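Local atomic coordinates of beta-galactosidase (Streptococcus pneumoniae, PDB entry 4CUA), a protein that hydrolyses terminal beta-galactosides; the part crystallised here is a calcium-bound module that probably binds carbohydrate. Residues A[21-34]-A[47-61]. Residues are numbered along the deposited sequence; the frame is centred on the assembly and turned at random.
Sequences FASDSNPSDPVSNV and NRWTNWNRSNPEASV. With CA (calcium ion), chain C; EDO (1,2-ethanediol), chain F; EDO (1,2-ethanediol), chain D; EDO (1,2-ethanediol), chain E.
In this galactose-binding-like beta-sandwich module, Asn33 and Asn47 supply two of the six calcium ligands where the loop after strand 19-22 meets the chain entering strand 49-50. The backbone O of Asn33 and the side-chain OD1 of Asn47 each lie 2.3 Å from the calcium ion, whose shell is completed by Asp36, Leu38, Thr174 and Glu175. With its carbonyl on the metal, Asn33 still turns its side chain across the contact: ND2 gives a nearly straight hydrogen bond (168°) to Arg48 O, from above the plane of the Arg48 carbonyl.

Farther along, Trp49 packs its buried indole against 21-34. CG stands anti to the backbone N (chi1 167°), and the indole carries its NE1 edge to Asp24 O, 3.1 Å away and in the ring plane; Ser25 OG, whose main partner is the backbone O of Ser113, receives only a weak bond from the same N-H. Val61 CG2, from Trp49's own segment, sits over the centre of one indole face, while Val34 CG1 presses on Trp49 CB at 3.4 Å.

Two protein donors hold Asp29 OD2 from opposite faces of its carboxylate, Asn26 ND2 within its own turn and Thr50 OG1 at 2.7 Å across the contact, tying the type I turn 26-29 to strand 49-50; an ethanediol hydroxyl is a further donor. Beyond it Arg54, bent at chi2 and chi3, forms a side-on, two-nitrogen salt bridge with Asp24: NE reaches OD2 almost straight (177°) and NH2 reaches OD1, while Ser25 O lies over one guanidinium face. Just past the non-hydrogen-bonded antiparallel pair Ala22–Val61, Ser23 N bonds to Ser60 O, and Ser23 OG takes the Ser60 N-H at 2.9 Å, in place of the backbone O of a regular ladder. The calcium, common in this beta-sandwich fold, probably steadies these loops; the tryptophan is this module's own way of joining them.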
ATOM      1  N   PHE A  21      -5.146   2.449   1.903  1.00  7.55           N
ATOM      2  CA  PHE A  21      -6.306   1.577   1.703  1.00  7.72           C
ATOM      3  C   PHE A  21      -5.765   0.173   1.370  1.00  7.73           C
ATOM      4  O   PHE A  21      -4.633  -0.008   0.934  1.00  7.20           O
ATOM      5  CB  PHE A  21      -7.212   2.115   0.587  1.00  8.91           C
ATOM      6  CG  PHE A  21      -6.537   2.204  -0.778  1.00  8.35           C
ATOM      7  CD1 PHE A  21      -6.523   1.133  -1.652  1.00  8.96           C
ATOM      8  CD2 PHE A  21      -5.930   3.404  -1.214  1.00  8.21           C
ATOM      9  CE1 PHE A  21      -5.951   1.228  -2.885  1.00  9.56           C
ATOM     10  CE2 PHE A  21      -5.341   3.472  -2.427  1.00  8.69           C
ATOM     11  CZ  PHE A  21      -5.320   2.380  -3.261  1.00  9.35           C
ATOM     12  N   ALA A  22      -6.617  -0.845   1.609  1.00  7.73           N
ATOM     13  CA  ALA A  22      -6.293  -2.215   1.302  1.00  8.26           C
ATOM     14  C   ALA A  22      -7.500  -2.931   0.812  1.00  9.10           C
ATOM     15  O   ALA A  22      -8.621  -2.576   1.174  1.00  8.94           O
ATOM     16  CB  ALA A  22      -5.755  -2.930   2.502  1.00  8.09           C
ATOM     17  N   SER A  23      -7.287  -3.931  -0.033  1.00  8.88           N
ATOM     18  CA  SER A  23      -8.439  -4.744  -0.476  1.00  9.08           C
ATOM     19  C   SER A  23      -9.070  -5.501   0.710  1.00  9.11           C
ATOM     20  O   SER A  23     -10.289  -5.676   0.774  1.00  9.71           O
ATOM     21  CB  SER A  23      -7.943  -5.724  -1.526  1.00  8.75           C
ATOM     22  OG  SER A  23      -6.884  -6.501  -1.091  1.00  9.36           O
ATOM     23  N   ASP A  24      -8.257  -5.950   1.638  1.00  9.06           N
ATOM     24  CA  ASP A  24      -8.646  -6.692   2.814  1.00  9.28           C
ATOM     25  C   ASP A  24      -7.516  -6.608   3.821  1.00  8.85           C
ATOM     26  O   ASP A  24      -6.329  -6.383   3.481  1.00  8.89           O
ATOM     27  CB  ASP A  24      -8.947  -8.159   2.473  1.00  9.47           C
ATOM     28  CG  ASP A  24      -9.619  -8.883   3.553  1.00 12.34           C
ATOM     29  OD1 ASP A  24     -10.489  -8.326   4.225  1.00 12.32           O
ATOM     30  OD2 ASP A  24      -9.267 -10.120   3.738  1.00 14.54           O
ATOM     31  N   SER A  25      -7.848  -6.811   5.101  1.00  8.71           N
ATOM     32  CA  SER A  25      -6.918  -6.800   6.168  1.00  8.64           C
ATOM     33  C   SER A  25      -7.248  -7.741   7.324  1.00  8.29           C
ATOM     34  O   SER A  25      -8.433  -7.973   7.589  1.00  9.87           O
ATOM     35  CB  SER A  25      -6.797  -5.396   6.802  1.00  8.43           C
ATOM     36  OG  SER A  25      -6.622  -4.376   5.809  1.00  7.84           O
ATOM     37  N   ASN A  26      -6.246  -8.228   8.061  1.00  8.16           N
ATOM     38  CA  ASN A  26      -6.498  -8.759   9.345  1.00  8.85           C
ATOM     39  C   ASN A  26      -7.002  -7.600  10.222  1.00  9.45           C
ATOM     40  O   ASN A  26      -6.325  -6.598  10.343  1.00  9.71           O
ATOM     41  CB  ASN A  26      -5.213  -9.359   9.889  1.00  9.73           C
ATOM     42  CG  ASN A  26      -5.351  -9.897  11.274  1.00 11.79           C
ATOM     43  OD1 ASN A  26      -6.415 -10.412  11.623  1.00 12.30           O
ATOM     44  ND2 ASN A  26      -4.346  -9.741  12.090  1.00 11.47           N
ATOM     45  N   PRO A  27      -8.189  -7.697  10.838  1.00 10.02           N
ATOM     46  CA  PRO A  27      -8.770  -6.487  11.428  1.00 10.88           C
ATOM     47  C   PRO A  27      -7.950  -5.799  12.489  1.00 11.74           C
ATOM     48  O   PRO A  27      -8.057  -4.575  12.604  1.00 12.30           O
ATOM     49  CB  PRO A  27     -10.099  -6.986  11.958  1.00 11.88           C
ATOM     50  CG  PRO A  27     -10.462  -8.026  10.968  1.00 10.87           C
ATOM     51  CD  PRO A  27      -9.191  -8.761  10.701  1.00 11.12           C
ATOM     52  N   SER A  28      -7.138  -6.501  13.234  1.00 11.10           N
ATOM     53  CA  SER A  28      -6.315  -5.877  14.274  1.00 11.77           C
ATOM     54  C   SER A  28      -5.032  -5.252  13.688  1.00 10.39           C
ATOM     55  O   SER A  28      -4.243  -4.636  14.449  1.00 11.01           O
ATOM     56  CB  SER A  28      -5.892  -6.902  15.352  1.00 13.93           C
ATOM     57  OG  SER A  28      -5.189  -7.927  14.732  1.00 16.46           O
ATOM     58  N   ASP A  29      -4.851  -5.400  12.365  1.00  9.83           N
ATOM     59  CA  ASP A  29      -3.719  -4.851  11.617  1.00  9.31           C
ATOM     60  C   ASP A  29      -4.241  -3.937  10.504  1.00  8.68           C
ATOM     61  O   ASP A  29      -4.031  -4.212   9.314  1.00  8.52           O
ATOM     62  CB  ASP A  29      -2.889  -5.954  10.985  1.00  9.44           C
ATOM     63  CG  ASP A  29      -2.189  -6.840  11.973  1.00  8.97           C
ATOM     64  OD1 ASP A  29      -1.635  -6.350  12.975  1.00  9.66           O
ATOM     65  OD2 ASP A  29      -2.080  -8.071  11.656  1.00  9.96           O
ATOM     66  N   PRO A  30      -4.925  -2.859  10.884  1.00  9.07           N
ATOM     67  CA  PRO A  30      -5.564  -2.017   9.853  1.00  9.19           C
ATOM     68  C   PRO A  30      -4.532  -1.376   8.949  1.00  8.12           C
ATOM     69  O   PRO A  30      -3.392  -1.120   9.367  1.00  7.86           O
ATOM     70  CB  PRO A  30      -6.272  -0.956  10.652  1.00  9.11           C
ATOM     71  CG  PRO A  30      -5.536  -0.930  11.957  1.00  9.13           C
ATOM     72  CD  PRO A  30      -5.172  -2.353  12.219  1.00  9.16           C
ATOM     73  N   VAL A  31      -4.898  -1.075   7.716  1.00  7.72           N
ATOM     74  CA  VAL A  31      -3.967  -0.524   6.735  1.00  7.15           C
ATOM     75  C   VAL A  31      -3.512   0.870   7.070  1.00  7.69           C
ATOM     76  O   VAL A  31      -2.495   1.286   6.580  1.00  7.24           O
ATOM     77  CB  VAL A  31      -4.585  -0.622   5.305  1.00  7.66           C
ATOM     78  CG1 VAL A  31      -5.641   0.429   5.107  1.00  7.83           C
ATOM     79  CG2 VAL A  31      -3.473  -0.546   4.240  1.00  7.67           C
ATOM     80  N   SER A  32      -4.252   1.585   7.882  1.00  8.22           N
ATOM     81  CA  SER A  32      -3.811   2.905   8.385  1.00  7.93           C
ATOM     82  C   SER A  32      -2.457   2.796   9.077  1.00  8.29           C
ATOM     83  O   SER A  32      -1.686   3.755   9.141  1.00  8.31           O
ATOM     84  CB  SER A  32      -4.872   3.479   9.352  1.00  8.99           C
ATOM     85  OG  SER A  32      -5.175   2.554  10.373  1.00 10.43           O
ATOM     86  N   ASN A  33      -2.081   1.605   9.559  1.00  7.38           N
ATOM     87  CA  ASN A  33      -0.730   1.397  10.052  1.00  7.16           C
ATOM     88  C   ASN A  33       0.379   1.603   9.103  1.00  8.10           C
ATOM     89  O   ASN A  33       1.516   1.708   9.513  1.00  8.19           O
ATOM     90  CB  ASN A  33      -0.585   0.008  10.645  1.00  7.66           C
ATOM     91  CG  ASN A  33      -1.339  -0.160  11.970  1.00  8.27           C
ATOM     92  OD1 ASN A  33      -1.607   0.815  12.692  1.00  9.53           O
ATOM     93  ND2 ASN A  33      -1.595  -1.388  12.328  1.00  8.67           N
ATOM     94  N   VAL A  34       0.125   1.598   7.785  1.00  7.33           N
ATOM     95  CA  VAL A  34       1.237   1.660   6.856  1.00  7.44           C
ATOM     96  C   VAL A  34       1.725   3.098   6.523  1.00  7.21           C
ATOM     97  O   VAL A  34       2.696   3.240   5.807  1.00  7.42           O
ATOM     98  CB  VAL A  34       1.049   0.893   5.541  1.00  7.17           C
ATOM     99  CG1 VAL A  34       0.572  -0.545   5.808  1.00  7.50           C
ATOM    100  CG2 VAL A  34       0.087   1.615   4.565  1.00  7.82           C
ATOM    101  N   ASN A  47       3.187  -2.960  14.807  1.00 10.12           N
ATOM    102  CA  ASN A  47       2.664  -1.876  13.962  1.00  8.65           C
ATOM    103  C   ASN A  47       2.780  -2.302  12.491  1.00  8.41           C
ATOM    104  O   ASN A  47       3.861  -2.355  11.930  1.00  9.11           O
ATOM    105  CB  ASN A  47       3.475  -0.588  14.157  1.00  9.03           C
ATOM    106  CG  ASN A  47       2.903   0.543  13.319  1.00  8.90           C
ATOM    107  OD1 ASN A  47       3.343   0.759  12.174  1.00  9.02           O
ATOM    108  ND2 ASN A  47       1.934   1.222  13.853  1.00 10.83           N
ATOM    109  N   ARG A  48       1.678  -2.745  11.931  1.00  7.77           N
ATOM    110  CA  ARG A  48       1.701  -3.326  10.601  1.00  7.39           C
ATOM    111  C   ARG A  48       0.321  -3.482  10.041  1.00  7.44           C
ATOM    112  O   ARG A  48      -0.641  -3.646  10.804  1.00  7.95           O
ATOM    113  CB  ARG A  48       2.448  -4.644  10.620  1.00  7.92           C
ATOM    114  CG  ARG A  48       1.952  -5.621  11.675  1.00  7.86           C
ATOM    115  CD  ARG A  48       2.729  -6.901  11.610  1.00  9.65           C
ATOM    116  NE  ARG A  48       2.366  -7.865  12.638  1.00  9.34           N
ATOM    117  CZ  ARG A  48       2.928  -7.939  13.845  1.00 10.16           C
ATOM    118  NH1 ARG A  48       3.831  -7.085  14.261  1.00 10.20           N
ATOM    119  NH2 ARG A  48       2.497  -8.887  14.699  1.00 11.84           N
ATOM    120  N   TRP A  49       0.203  -3.426   8.697  1.00  7.36           N
ATOM    121  CA  TRP A  49      -0.897  -4.040   8.011  1.00  6.89           C
ATOM    122  C   TRP A  49      -0.510  -5.474   7.735  1.00  7.57           C
ATOM    123  O   TRP A  49       0.640  -5.779   7.409  1.00  7.34           O
ATOM    124  CB  TRP A  49      -1.149  -3.357   6.675  1.00  6.87           C
ATOM    125  CG  TRP A  49      -2.073  -4.162   5.794  1.00  6.54           C
ATOM    126  CD1 TRP A  49      -3.397  -4.099   5.783  1.00  7.31           C
ATOM    127  CD2 TRP A  49      -1.684  -5.154   4.817  1.00  7.27           C
ATOM    128  NE1 TRP A  49      -3.904  -4.982   4.858  1.00  7.40           N
ATOM    129  CE2 TRP A  49      -2.879  -5.660   4.278  1.00  7.53           C
ATOM    130  CE3 TRP A  49      -0.477  -5.661   4.396  1.00  7.65           C
ATOM    131  CZ2 TRP A  49      -2.887  -6.635   3.273  1.00  7.47           C
ATOM    132  CZ3 TRP A  49      -0.487  -6.629   3.380  1.00  7.54           C
ATOM    133  CH2 TRP A  49      -1.688  -7.098   2.851  1.00  8.09           C
ATOM    134  N   THR A  50      -1.473  -6.388   7.887  1.00  7.58           N
ATOM    135  CA  THR A  50      -1.303  -7.742   7.343  1.00  8.06           C
ATOM    136  C   THR A  50      -2.647  -8.187   6.859  1.00  8.31           C
ATOM    137  O   THR A  50      -3.661  -7.617   7.207  1.00  8.53           O
ATOM    138  CB  THR A  50      -0.808  -8.759   8.388  1.00  8.41           C
ATOM    139  OG1 THR A  50      -1.907  -9.223   9.169  1.00  9.16           O
ATOM    140  CG2 THR A  50       0.274  -8.258   9.318  1.00  9.41           C
ATOM    141  N   ASN A  51      -2.607  -9.274   6.075  1.00  8.62           N
ATOM    142  CA  ASN A  51      -3.828 -10.035   5.741  1.00  8.87           C
ATOM    143  C   ASN A  51      -3.678 -11.436   6.367  1.00  8.79           C
ATOM    144  O   ASN A  51      -4.174 -12.416   5.777  1.00  9.46           O
ATOM    145  CB  ASN A  51      -4.144 -10.052   4.290  1.00  9.03           C
ATOM    146  CG  ASN A  51      -3.087 -10.699   3.439  1.00  9.69           C
ATOM    147  OD1 ASN A  51      -1.969 -10.910   3.899  1.00  9.85           O
ATOM    148  ND2 ASN A  51      -3.424 -10.964   2.157  1.00 12.10           N
ATOM    149  N   TRP A  52      -3.078 -11.513   7.529  1.00  8.60           N
ATOM    150  CA  TRP A  52      -2.870 -12.773   8.247  1.00  9.43           C
ATOM    151  C   TRP A  52      -4.214 -13.464   8.466  1.00 10.91           C
ATOM    152  O   TRP A  52      -5.133 -12.901   8.963  1.00 10.64           O
ATOM    153  CB  TRP A  52      -2.150 -12.512   9.558  1.00 10.71           C
ATOM    154  CG  TRP A  52      -1.960 -13.739  10.388  1.00 12.37           C
ATOM    155  CD1 TRP A  52      -0.955 -14.668  10.252  1.00 13.94           C
ATOM    156  CD2 TRP A  52      -2.748 -14.144  11.502  1.00 14.91           C
ATOM    157  NE1 TRP A  52      -1.124 -15.652  11.210  1.00 16.37           N
ATOM    158  CE2 TRP A  52      -2.179 -15.334  11.999  1.00 15.12           C
ATOM    159  CE3 TRP A  52      -3.879 -13.645  12.116  1.00 15.26           C
ATOM    160  CZ2 TRP A  52      -2.748 -16.054  13.076  1.00 18.38           C
ATOM    161  CZ3 TRP A  52      -4.440 -14.360  13.210  1.00 18.89           C
ATOM    162  CH2 TRP A  52      -3.864 -15.540  13.659  1.00 17.95           C
ATOM    163  N   ASN A  53      -4.249 -14.735   8.096  1.00 10.67           N
ATOM    164  CA  ASN A  53      -5.401 -15.619   8.267  1.00 12.40           C
ATOM    165  C   ASN A  53      -6.653 -15.123   7.572  1.00 13.83           C
ATOM    166  O   ASN A  53      -7.761 -15.466   7.997  1.00 17.07           O
ATOM    167  CB  ASN A  53      -5.621 -15.880   9.734  1.00 12.73           C
ATOM    168  CG  ASN A  53      -6.499 -17.097   9.972  1.00 15.02           C
ATOM    169  OD1 ASN A  53      -6.390 -18.061   9.232  1.00 13.94           O
ATOM    170  ND2 ASN A  53      -7.388 -17.022  10.962  1.00 13.28           N
ATOM    171  N   ARG A  54      -6.542 -14.366   6.492  1.00 12.09           N
ATOM    172  CA  ARG A  54      -7.685 -13.904   5.743  1.00 12.09           C
ATOM    173  C   ARG A  54      -7.908 -14.874   4.585  1.00 13.38           C
ATOM    174  O   ARG A  54      -7.018 -15.656   4.219  1.00 16.93           O
ATOM    175  CB  ARG A  54      -7.544 -12.419   5.299  1.00 12.25           C
ATOM    176  CG  ARG A  54      -7.435 -11.437   6.437  1.00 12.13           C
ATOM    177  CD  ARG A  54      -8.702 -11.351   7.281  1.00 11.08           C
ATOM    178  NE  ARG A  54      -9.763 -10.684   6.562  1.00 11.71           N
ATOM    179  CZ  ARG A  54     -10.937 -10.349   7.126  1.00 12.31           C
ATOM    180  NH1 ARG A  54     -11.231 -10.724   8.380  1.00 11.42           N
ATOM    181  NH2 ARG A  54     -11.770  -9.614   6.445  1.00 13.82           N
ATOM    182  N   SER A  55      -9.069 -14.821   3.989  0.65 14.05           N
ATOM    183  CA  SER A  55      -9.450 -15.848   3.042  0.65 14.39           C
ATOM    184  C   SER A  55      -8.755 -15.751   1.690  0.65 13.90           C
ATOM    185  O   SER A  55      -8.547 -16.768   1.017  0.65 14.80           O
ATOM    186  CB  SER A  55     -10.962 -15.826   2.876  0.65 16.42           C
ATOM    187  OG  SER A  55     -11.413 -14.560   2.381  0.65 19.96           O
ATOM    188  N   ASN A  56      -8.402 -14.551   1.226  1.00 13.83           N
ATOM    189  CA  ASN A  56      -7.788 -14.395  -0.080  1.00 13.46           C
ATOM    190  C   ASN A  56      -6.285 -14.327   0.111  1.00 15.80           C
ATOM    191  O   ASN A  56      -5.804 -13.506   0.898  1.00 15.40           O
ATOM    192  CB  ASN A  56      -8.258 -13.112  -0.803  1.00 15.16           C
ATOM    193  CG  ASN A  56      -7.880 -13.067  -2.282  1.00 15.42           C
ATOM    194  OD1 ASN A  56      -6.956 -13.724  -2.783  1.00 16.17           O
ATOM    195  ND2 ASN A  56      -8.609 -12.235  -2.977  1.00 17.24           N
ATOM    196  N   PRO A  57      -5.541 -15.167  -0.593  1.00 15.77           N
ATOM    197  CA  PRO A  57      -4.072 -15.089  -0.440  1.00 17.18           C
ATOM    198  C   PRO A  57      -3.457 -13.852  -1.099  1.00 15.51           C
ATOM    199  O   PRO A  57      -2.271 -13.583  -0.843  1.00 15.78           O
ATOM    200  CB  PRO A  57      -3.558 -16.369  -1.150  1.00 19.60           C
ATOM    201  CG  PRO A  57      -4.626 -16.755  -2.113  1.00 19.19           C
ATOM    202  CD  PRO A  57      -5.935 -16.328  -1.443  1.00 16.50           C
ATOM    203  N   GLU A  58      -4.205 -13.240  -1.995  1.00 14.48           N
ATOM    204  CA  GLU A  58      -3.813 -11.988  -2.630  1.00 13.96           C
ATOM    205  C   GLU A  58      -4.490 -10.814  -2.000  1.00 13.46           C
ATOM    206  O   GLU A  58      -5.682 -10.849  -1.692  1.00 13.70           O
ATOM    207  CB  GLU A  58      -4.129 -12.011  -4.118  1.00 14.17           C
ATOM    208  CG  GLU A  58      -3.527 -10.814  -4.921  1.00 15.85           C
ATOM    209  CD  GLU A  58      -3.858 -10.744  -6.410  1.00 18.56           C
ATOM    210  OE1 GLU A  58      -5.021 -10.781  -6.788  1.00 25.37           O
ATOM    211  OE2 GLU A  58      -2.923 -10.517  -7.194  1.00 20.70           O
ATOM    212  N   ALA A  59      -3.724  -9.733  -1.723  1.00 10.90           N
ATOM    213  CA  ALA A  59      -4.339  -8.460  -1.321  1.00 10.11           C
ATOM    214  C   ALA A  59      -3.475  -7.309  -1.807  1.00 10.17           C
ATOM    215  O   ALA A  59      -2.311  -7.481  -2.095  1.00 10.59           O
ATOM    216  CB  ALA A  59      -4.467  -8.387   0.221  1.00 10.81           C
ATOM    217  N   SER A  60      -4.067  -6.140  -1.884  1.00  9.36           N
ATOM    218  CA  SER A  60      -3.349  -4.923  -2.276  1.00  9.50           C
ATOM    219  C   SER A  60      -3.427  -3.938  -1.134  1.00  9.32           C
ATOM    220  O   SER A  60      -4.379  -3.867  -0.356  1.00  9.06           O
ATOM    221  CB  SER A  60      -3.946  -4.323  -3.532  1.00 10.11           C
ATOM    222  OG  SER A  60      -5.330  -4.107  -3.492  1.00  9.72           O
ATOM    223  N   VAL A  61      -2.370  -3.127  -1.071  1.00  8.44           N
ATOM    224  CA  VAL A  61      -2.230  -1.967  -0.191  1.00  7.73           C
ATOM    225  C   VAL A  61      -1.832  -0.775  -1.044  1.00  8.07           C
ATOM    226  O   VAL A  61      -0.909  -0.912  -1.866  1.00  8.12           O
ATOM    227  CB  VAL A  61      -1.118  -2.236   0.829  1.00  8.06           C
ATOM    228  CG1 VAL A  61      -0.773  -0.985   1.616  1.00  7.84           C
ATOM    229  CG2 VAL A  61      -1.547  -3.366   1.805  1.00  9.19           C
TER
HETATM  230 CA    CA C2644       3.598   2.080  10.335  1.00  7.43          CA
HETATM  231  C1  EDO F2647      -1.541  -2.755  15.624  1.00 14.77           C
HETATM  232  O1  EDO F2647      -2.665  -2.446  14.837  1.00 13.30           O
HETATM  233  C2  EDO F2647      -0.940  -4.078  15.181  1.00 14.49           C
HETATM  234  O2  EDO F2647      -0.330  -3.967  13.867  1.00 11.38           O
HETATM  235  C1  EDO D2645       1.054 -11.439  12.349  1.00 13.82           C
HETATM  236  O1  EDO D2645       1.691 -11.505  13.614  1.00 14.33           O
HETATM  237  C2  EDO D2645      -0.288 -10.741  12.391  1.00 13.40           C
HETATM  238  O2  EDO D2645      -0.051  -9.341  12.759  1.00 12.04           O
HETATM  239  C1  EDO E2646      -8.961  -2.927  -4.044  1.00 17.51           C
HETATM  240  O1  EDO E2646      -9.948  -3.332  -3.215  1.00 21.69           O
HETATM  241  C2  EDO E2646      -8.096  -1.896  -3.209  1.00 16.38           C
HETATM  242  O2  EDO E2646      -6.874  -1.877  -3.733  1.00 14.74           O
HETATM  243  O   HOH W   1      -7.643  -9.128  -0.762  1.00 15.95           O
HETATM  244  O   HOH W   2      -9.793 -11.917   2.071  1.00 19.86           O
HETATM  245  O   HOH W   3      -7.503 -12.628  10.367  1.00 14.63           O